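Local coordinates for DUF3501 family protein (Burkholderia pseudomallei K96243, PDB 3FJV), which is of unknown function, a DUF3501 family member that crystallises with two copies in the deposited assembly, at the interface of chains A and B. Sequence-based numbering; all coordinates share one arbitrary frame. Chains: chain A/B, uncharacterized novel protein.

The interface of chains A and B. Residues chain A 99, 102-103; chain B 19, 54, 57-58, 61-62.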
loop_
_atom_site.group_PDB
_atom_site.type_symbol
_atom_site.label_atom_id
_atom_site.label_comp_id
_atom_site.label_asym_id
_atom_site.label_seq_id
_atom_site.Cartn_x
_atom_site.Cartn_y
_atom_site.Cartn_z
ATOM N N THR A 99 11.513 0.122 -7.976
ATOM C CA THR A 99 12.313 -1.072 -7.745
ATOM C C THR A 99 12.992 -1.004 -6.378
ATOM O O THR A 99 13.076 -2.016 -5.677
ATOM C CB THR A 99 13.368 -1.235 -8.842
ATOM O OG1 THR A 99 14.032 0.018 -9.026
ATOM C CG2 THR A 99 12.713 -1.651 -10.152
ATOM N N ARG A 102 10.089 -1.350 -3.816
ATOM C CA ARG A 102 9.755 -2.760 -3.851
ATOM C C ARG A 102 10.817 -3.595 -3.110
ATOM O O ARG A 102 10.475 -4.390 -2.244
ATOM C CB ARG A 102 9.537 -3.227 -5.294
ATOM C CG ARG A 102 8.731 -4.491 -5.410
ATOM C CD ARG A 102 8.320 -4.807 -6.856
ATOM N NE ARG A 102 7.777 -6.164 -6.939
ATOM C CZ ARG A 102 6.570 -6.548 -6.507
ATOM N NH1 ARG A 102 5.720 -5.685 -5.947
ATOM N NH2 ARG A 102 6.204 -7.819 -6.634
ATOM N N ALA A 103 12.106 -3.411 -3.411
ATOM C CA ALA A 103 13.141 -4.173 -2.693
ATOM C C ALA A 103 13.127 -3.831 -1.194
ATOM O O ALA A 103 13.237 -4.726 -0.343
ATOM C CB ALA A 103 14.512 -3.912 -3.281
ATOM N N ARG B 19 20.111 -2.408 -18.849
ATOM C CA ARG B 19 19.045 -1.972 -17.948
ATOM C C ARG B 19 18.276 -0.721 -18.412
ATOM O O ARG B 19 17.033 -0.710 -18.344
ATOM C CB ARG B 19 19.595 -1.760 -16.543
ATOM C CG ARG B 19 18.554 -1.348 -15.524
ATOM C CD ARG B 19 19.127 -1.396 -14.187
ATOM N NE ARG B 19 18.074 -1.330 -13.194
ATOM C CZ ARG B 19 18.000 -0.449 -12.215
ATOM N NH1 ARG B 19 18.938 0.456 -12.055
ATOM N NH2 ARG B 19 16.981 -0.508 -11.344
ATOM N N GLN B 54 11.036 -8.089 -13.932
ATOM C CA GLN B 54 10.927 -8.006 -12.506
ATOM C C GLN B 54 12.061 -8.799 -11.817
ATOM O O GLN B 54 12.625 -8.337 -10.823
ATOM C CB GLN B 54 9.546 -8.479 -12.080
ATOM C CG GLN B 54 9.296 -8.555 -10.599
ATOM C CD GLN B 54 9.368 -7.216 -9.888
ATOM O OE1 GLN B 54 9.679 -7.160 -8.694
ATOM N NE2 GLN B 54 9.079 -6.132 -10.606
ATOM N N GLU B 57 15.354 -6.965 -12.159
ATOM C CA GLU B 57 15.374 -5.757 -11.343
ATOM C C GLU B 57 15.716 -6.081 -9.908
ATOM O O GLU B 57 16.485 -5.367 -9.291
ATOM C CB GLU B 57 14.051 -4.968 -11.446
ATOM C CG GLU B 57 13.924 -4.199 -12.740
ATOM C CD GLU B 57 14.907 -3.045 -12.756
ATOM O OE1 GLU B 57 14.821 -2.219 -11.832
ATOM O OE2 GLU B 57 15.815 -2.992 -13.642
HETATM N N MSE B 58 15.144 -7.165 -9.386
HETATM C CA MSE B 58 15.398 -7.513 -8.007
HETATM C C MSE B 58 16.840 -8.074 -7.876
HETATM O O MSE B 58 17.535 -7.713 -6.935
HETATM C CB MSE B 58 14.320 -8.462 -7.445
HETATM C CG MSE B 58 12.847 -7.825 -7.310
HETATM SE SE MSE B 58 12.754 -6.348 -6.016
HETATM C CE MSE B 58 12.822 -4.851 -7.239
ATOM N N ILE B 61 19.094 -4.831 -7.971
ATOM C CA ILE B 61 19.026 -3.931 -6.850
ATOM C C ILE B 61 19.623 -4.552 -5.602
ATOM O O ILE B 61 20.296 -3.868 -4.838
ATOM C CB ILE B 61 17.570 -3.410 -6.572
ATOM C CG1 ILE B 61 17.667 -2.057 -5.905
ATOM C CG2 ILE B 61 16.804 -4.368 -5.693
ATOM C CD1 ILE B 61 18.336 -1.004 -6.796
ATOM N N GLU B 62 19.423 -5.846 -5.392
ATOM C CA GLU B 62 19.964 -6.495 -4.237
ATOM C C GLU B 62 21.356 -7.114 -4.525
ATOM O O GLU B 62 21.932 -7.734 -3.651
ATOM C CB GLU B 62 18.979 -7.556 -3.714
ATOM C CG GLU B 62 17.655 -6.957 -3.079
ATOM C CD GLU B 62 17.877 -6.335 -1.681
ATOM O OE1 GLU B 62 19.012 -6.329 -1.181
ATOM O OE2 GLU B 62 16.907 -5.856 -1.073
#
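A:Thr99, A:Arg102 and A:Ala103 sit on helix 98-107, whose backbone is regularly helical at all three, and face the side of helix 48-62 that carries B:Gln54, B:Glu57, B:Met58 and B:Ile61. A hydrogen bond runs across the contact from NE of A:Arg102 to the amide oxygen OE1 of B:Gln54, 2.8 Å long. Its angle of 143° at the hydrogen shows a moderate bend. The oxygen meets the edge of the guanidinium nearly in its plane, whereas the donor stands above the carbonyl plane and off the lone pairs; separately, the guanidinium and amide planes are 83° apart. An A:Arg102 chain extended from CG to NE, with CG anti to the backbone N, carries the guanidinium to this amide.

Between the helices, the bent selenomethionine B:Met58 lays its methyl CE 3.8 Å from CA of A:Thr99. Its selenium SE lies 4.0 Å from CA of A:Ala103. This side chain therefore packs against the backbone of the opposing helix. Farther along, the methyl CB of A:Ala103 meets the branch methyl CG2 of B:Ile61 tip to tip at 3.4 Å, a tight carbon contact.

The methyl CG2 of A:Thr99 lies 3.7 Å from the carboxylate carbon CD of B:Glu57. B:Arg19, on helix 12-30 and itself at the rim of the contact, holds that carboxylate side-on, hydrogen-bonded NE to OE2 and NH2 to OE1, each 2.8 Å, the latter pair also a salt bridge. Both oxygens use syn lone pairs, both bonds measure 167° at the hydrogen, and both acceptors lie close to the guanidinium plane. The pairing probably offsets charge beside the threonine methyl. This patch is part of an interface without exact two-fold symmetry, which may or may not form in solution. At the guanidinium edge of B:Arg19, NH2 comes within 3.8 Å of the hydroxyl OG1 of A:Thr99.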